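Local atomic coordinates of hypothetical protein (Neisseria meningitidis, PDB entry 2O5H), a protein that is of unknown function, belongs to the DUF596 family of uncharacterised conserved bacterial proteins, and has a mixed alpha-beta fold found here as a two-chain assembly. Residues Thr40-Ser45 / Glu49-Ala54; Lys14-Gln17 / Glu22-Glu25. All coordinates share one frame; numbering follows the deposited sequence.

Contact 1 of 2, residues Thr40-Ser45 / Glu49-Ala54; sequences TIKDFS and EEKTEA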
loop_
_atom_site.group_PDB
_atom_site.type_symbol
_atom_site.label_atom_id
_atom_site.label_comp_id
_atom_site.label_asym_id
_atom_site.label_seq_id
_atom_site.Cartn_x
_atom_site.Cartn_y
_atom_site.Cartn_z
ATOM N N THR A 40 -0.173 3.160 5.382
ATOM C CA THR A 40 0.050 4.583 5.640
ATOM C C THR A 40 -0.268 5.000 7.085
ATOM O O THR A 40 0.441 5.846 7.681
ATOM C CB THR A 40 -0.806 5.450 4.642
ATOM O OG1 THR A 40 -0.423 5.167 3.284
ATOM C CG2 THR A 40 -0.625 6.950 4.896
ATOM N N ILE A 41 -1.315 4.394 7.664
ATOM C CA ILE A 41 -1.727 4.764 9.032
ATOM C C ILE A 41 -1.084 3.852 10.100
ATOM O O ILE A 41 -1.192 4.115 11.302
ATOM C CB ILE A 41 -3.299 4.914 9.192
ATOM C CG1 ILE A 41 -4.096 3.643 8.808
ATOM C CG2 ILE A 41 -3.817 6.104 8.400
ATOM C CD1 ILE A 41 -3.969 2.538 9.855
ATOM N N LYS A 42 -0.378 2.817 9.662
ATOM C CA LYS A 42 0.163 1.833 10.619
ATOM C C LYS A 42 1.003 2.439 11.744
ATOM O O LYS A 42 0.942 2.000 12.883
ATOM C CB LYS A 42 1.020 0.822 9.877
ATOM C CG LYS A 42 0.286 -0.441 9.553
ATOM C CD LYS A 42 0.221 -1.351 10.799
ATOM C CE LYS A 42 0.901 -2.705 10.519
ATOM N NZ LYS A 42 1.025 -3.485 11.797
ATOM N N ASP A 43 1.798 3.447 11.399
ATOM C CA ASP A 43 2.725 4.041 12.355
ATOM C C ASP A 43 2.008 4.923 13.363
ATOM O O ASP A 43 2.626 5.336 14.344
ATOM C CB ASP A 43 3.825 4.823 11.642
ATOM C CG ASP A 43 3.303 6.080 10.974
ATOM O OD1 ASP A 43 2.531 5.983 10.012
ATOM O OD2 ASP A 43 3.663 7.189 11.419
ATOM N N PHE A 44 0.712 5.195 13.143
ATOM C CA PHE A 44 -0.056 6.093 14.028
ATOM C C PHE A 44 -0.280 5.483 15.408
ATOM O O PHE A 44 -0.266 6.201 16.394
ATOM C CB PHE A 44 -1.395 6.466 13.381
ATOM C CG PHE A 44 -2.364 7.194 14.299
ATOM C CD1 PHE A 44 -2.082 8.467 14.788
ATOM C CD2 PHE A 44 -3.585 6.584 14.637
ATOM C CE1 PHE A 44 -2.988 9.140 15.615
ATOM C CE2 PHE A 44 -4.517 7.223 15.456
ATOM C CZ PHE A 44 -4.213 8.529 15.957
ATOM N N SER A 45 -0.445 4.156 15.466
ATOM C CA SER A 45 -0.745 3.495 16.723
ATOM C C SER A 45 -0.397 2.040 16.673
ATOM O O SER A 45 -0.406 1.424 15.584
ATOM C CB SER A 45 -2.242 3.685 17.078
ATOM O OG SER A 45 -2.495 3.217 18.382
ATOM N N GLU A 49 -7.918 -1.055 17.097
ATOM C CA GLU A 49 -9.046 -0.127 17.018
ATOM C C GLU A 49 -8.597 1.267 16.591
ATOM O O GLU A 49 -9.253 1.870 15.752
ATOM C CB GLU A 49 -9.774 -0.020 18.363
ATOM C CG GLU A 49 -11.019 0.830 18.293
ATOM C CD GLU A 49 -11.757 0.896 19.601
ATOM O OE1 GLU A 49 -11.120 1.020 20.684
ATOM O OE2 GLU A 49 -12.992 0.873 19.532
ATOM N N GLU A 50 -7.539 1.801 17.226
ATOM C CA GLU A 50 -7.086 3.141 16.864
ATOM C C GLU A 50 -6.637 3.241 15.400
ATOM O O GLU A 50 -6.932 4.233 14.738
ATOM C CB GLU A 50 -5.994 3.626 17.800
ATOM C CG GLU A 50 -6.524 3.796 19.197
ATOM C CD GLU A 50 -5.586 4.580 20.085
ATOM O OE1 GLU A 50 -4.370 4.585 19.821
ATOM O OE2 GLU A 50 -6.067 5.159 21.066
ATOM N N LYS A 51 -5.927 2.226 14.907
ATOM C CA LYS A 51 -5.517 2.187 13.501
ATOM C C LYS A 51 -6.736 2.142 12.580
ATOM O O LYS A 51 -6.799 2.876 11.597
ATOM C CB LYS A 51 -4.579 1.005 13.238
ATOM C CG LYS A 51 -3.139 1.261 13.680
ATOM C CD LYS A 51 -2.255 0.081 13.335
ATOM C CE LYS A 51 -2.455 -0.985 14.443
ATOM N NZ LYS A 51 -1.348 -1.910 14.602
ATOM N N THR A 52 -7.695 1.293 12.921
ATOM C CA THR A 52 -8.961 1.159 12.151
ATOM C C THR A 52 -9.694 2.527 12.090
ATOM O O THR A 52 -10.190 2.932 11.055
ATOM C CB THR A 52 -9.890 0.091 12.795
ATOM O OG1 THR A 52 -9.289 -1.210 12.681
ATOM C CG2 THR A 52 -11.250 0.052 12.082
ATOM N N GLU A 53 -9.754 3.234 13.201
ATOM C CA GLU A 53 -10.369 4.585 13.208
ATOM C C GLU A 53 -9.617 5.586 12.311
ATOM O O GLU A 53 -10.231 6.352 11.594
ATOM C CB GLU A 53 -10.459 5.151 14.631
ATOM C CG GLU A 53 -11.491 4.412 15.525
ATOM C CD GLU A 53 -12.843 4.197 14.840
ATOM O OE1 GLU A 53 -13.447 5.201 14.357
ATOM O OE2 GLU A 53 -13.302 3.013 14.809
ATOM N N ALA A 54 -8.295 5.547 12.352
ATOM C CA ALA A 54 -7.437 6.355 11.485
ATOM C C ALA A 54 -7.672 6.005 10.013
ATOM O O ALA A 54 -7.858 6.912 9.145
ATOM C CB ALA A 54 -5.997 6.119 11.847
HETATM O O HOH W 1 1.051 -0.897 14.429
#
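Ile41, Phe44 and Ala54 form the dense side of this contact. The methyl of Ala54 sits against both partners, its CB 4.0 Å from Ile41 CB and 3.7 Å from Phe44 CD2. Beyond it, chi1 of 57° puts Ile41 CG1 between the backbone N and the carbonyl carbon, and chi2 of 74° carries CD1 on to within 3.3 Å of Lys51 O. The Phe44 ring offers its edge to Glu50 O, nearly in the ring plane, and meets Tyr16 of helix 3-16 edge-to-face. Nearby, Ser45 OG donates a 2.7 Å hydrogen bond to the anti lone pair of Glu50 OE1; the same hydroxyl also bonds Asp47 N, while Glu50 OE2 pairs with Arg15. The other flank is polar and looser, holding one ordered water and the partly exposed Lys42. Lys51 lays its methylenes along Ser45 O, CD at 3.2 Å, and the water lies between Lys51 NZ and Ser45 O, hydrogen-bonded to the amine and probably to the carbonyl. Lys42 NZ comes to 4.0 Å from Lys51 NZ, with Glu96 salt-bridged to both. This is a helix-loop-helix junction, in which side chains of residues 41-45 pack on the first turns of helix 48-64.

Contact 2 of 2, residues Lys14-Gln17 / Glu22-Glu25; sequences KRYQ and EDVE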
loop_
_atom_site.group_PDB
_atom_site.type_symbol
_atom_site.label_atom_id
_atom_site.label_comp_id
_atom_site.label_asym_id
_atom_site.label_seq_id
_atom_site.Cartn_x
_atom_site.Cartn_y
_atom_site.Cartn_z
ATOM N N LYS A 14 -9.707 13.180 17.001
ATOM C CA LYS A 14 -9.002 14.446 17.207
ATOM C C LYS A 14 -7.487 14.349 17.053
ATOM O O LYS A 14 -6.859 15.214 16.416
ATOM C CB LYS A 14 -9.370 15.026 18.573
ATOM C CG LYS A 14 -9.095 16.504 18.690
ATOM C CD LYS A 14 -9.960 17.158 19.763
ATOM C CE LYS A 14 -9.284 18.440 20.245
ATOM N NZ LYS A 14 -10.043 19.101 21.355
ATOM N N ARG A 15 -6.885 13.309 17.627
ATOM C CA ARG A 15 -5.444 13.124 17.520
ATOM C C ARG A 15 -5.015 12.833 16.082
ATOM O O ARG A 15 -3.965 13.287 15.673
ATOM C CB ARG A 15 -4.948 12.037 18.469
ATOM C CG ARG A 15 -5.174 12.402 19.933
ATOM C CD ARG A 15 -4.507 11.420 20.887
ATOM N NE ARG A 15 -5.351 10.249 21.121
ATOM C CZ ARG A 15 -5.068 9.029 20.670
ATOM N NH1 ARG A 15 -3.959 8.848 19.992
ATOM N NH2 ARG A 15 -5.881 8.002 20.910
ATOM N N TYR A 16 -5.830 12.110 15.320
ATOM C CA TYR A 16 -5.454 11.776 13.931
ATOM C C TYR A 16 -5.459 13.015 13.018
ATOM O O TYR A 16 -4.671 13.126 12.062
ATOM C CB TYR A 16 -6.280 10.592 13.346
ATOM C CG TYR A 16 -5.837 10.277 11.917
ATOM C CD1 TYR A 16 -4.651 9.570 11.673
ATOM C CD2 TYR A 16 -6.563 10.755 10.825
ATOM C CE1 TYR A 16 -4.221 9.325 10.391
ATOM C CE2 TYR A 16 -6.135 10.545 9.524
ATOM C CZ TYR A 16 -4.962 9.830 9.304
ATOM O OH TYR A 16 -4.565 9.621 8.004
ATOM N N GLN A 17 -6.291 13.998 13.369
ATOM C CA GLN A 17 -6.424 15.239 12.604
ATOM C C GLN A 17 -5.118 15.928 12.252
ATOM O O GLN A 17 -5.001 16.504 11.175
ATOM C CB GLN A 17 -7.367 16.206 13.323
ATOM C CG GLN A 17 -8.399 16.864 12.392
ATOM C CD GLN A 17 -9.221 15.847 11.574
ATOM O OE1 GLN A 17 -9.403 14.685 11.977
ATOM N NE2 GLN A 17 -9.727 16.295 10.425
ATOM N N GLU A 22 -1.064 15.372 5.557
ATOM C CA GLU A 22 0.143 14.699 5.128
ATOM C C GLU A 22 -0.202 13.316 4.549
ATOM O O GLU A 22 0.350 12.894 3.505
ATOM C CB GLU A 22 1.057 14.550 6.339
ATOM C CG GLU A 22 2.539 14.591 6.022
ATOM C CD GLU A 22 3.321 13.579 6.847
ATOM O OE1 GLU A 22 3.200 13.631 8.103
ATOM O OE2 GLU A 22 4.040 12.732 6.233
ATOM N N ASP A 23 -1.086 12.580 5.225
ATOM C CA ASP A 23 -1.467 11.254 4.759
ATOM C C ASP A 23 -2.289 11.338 3.464
ATOM O O ASP A 23 -2.129 10.527 2.577
ATOM C CB ASP A 23 -2.256 10.493 5.858
ATOM C CG ASP A 23 -1.354 10.011 7.015
ATOM O OD1 ASP A 23 -0.123 10.213 6.942
ATOM O OD2 ASP A 23 -1.882 9.433 8.000
ATOM N N VAL A 24 -3.187 12.323 3.387
ATOM C CA VAL A 24 -3.901 12.647 2.155
ATOM C C VAL A 24 -2.931 12.966 0.993
ATOM O O VAL A 24 -3.013 12.350 -0.075
ATOM C CB VAL A 24 -4.982 13.769 2.373
ATOM C CG1 VAL A 24 -5.504 14.311 1.038
ATOM C CG2 VAL A 24 -6.147 13.208 3.204
ATOM N N GLU A 25 -2.011 13.901 1.239
ATOM C CA GLU A 25 -0.978 14.266 0.273
ATOM C C GLU A 25 -0.259 13.015 -0.264
ATOM O O GLU A 25 -0.217 12.776 -1.480
ATOM C CB GLU A 25 -0.011 15.289 0.896
ATOM C CG GLU A 25 -0.630 16.706 1.063
ATOM C CD GLU A 25 0.087 17.614 2.077
ATOM O OE1 GLU A 25 1.257 17.378 2.404
ATOM O OE2 GLU A 25 -0.540 18.577 2.566
#
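Tyr16 of helix 3-16 reaches across to Asp23, the one residue of 22-25 it touches, and the contact buries just 80 Å² in all. Along residues 22-25, Glu22 comes first; it packs on Tyr30 of the second subunit and not on Tyr16. Asp23 follows and carries the contact: Tyr16 OH donates a 2.7 Å hydrogen bond to Asp23 OD2. The ring extends far enough because CG stands opposite the backbone N (chi1 -179°), which sends the phenol outward from its helix. The hydroxyl approaches OD2 on its anti lone pair, the side remote from OD1, and therefore also lies 3.3 Å from Asp23 CB. OD2 stays near the plane of the ring at its edge, 3.3 Å from Tyr16 CE1, with ring and carboxylate planes turned 45° apart. The same oxygen takes a salt bridge from Arg19 NE, and Asp23 OD1 is hydrogen-bonded to Tyr30 OH of the second subunit; together these partners probably favour the ionised carboxylate and fix its rotation. One step on, Val24 turns to Leu58 and Arg65 instead of the tyrosine, and its carbonyl, like that of Asp23, is bonded to Thr27 OG1 within the helix. The Tyr16-Asp23 pair thus bridges two consecutive helices near the bend joining them, with Ala54, Ile57 and Leu58 of helix 48-64 packed on the tyrosine, and Ile41 of helix 34-41 touching both residues.

Each contact joins successive helices across a short connection, but their chemistry differs. Contact 1 spreads over 402 Å² and runs from an apolar centre to a partly exposed lysine flank. Contact 2 is small and wholly buried, resting on a single hydrogen bond. Their centres are 11 Å apart and they share a core, where Thr40 CG2 of contact 1 packs 3.8 Å from Asp23 CG of contact 2; the Arg15-Glu50 salt bridge ties them a second time. Both contacts also reach the second subunit, contact 2 through a hydrogen bond and contact 1 through packing, and Cys36, on helix 34-41, forms an interchain disulfide.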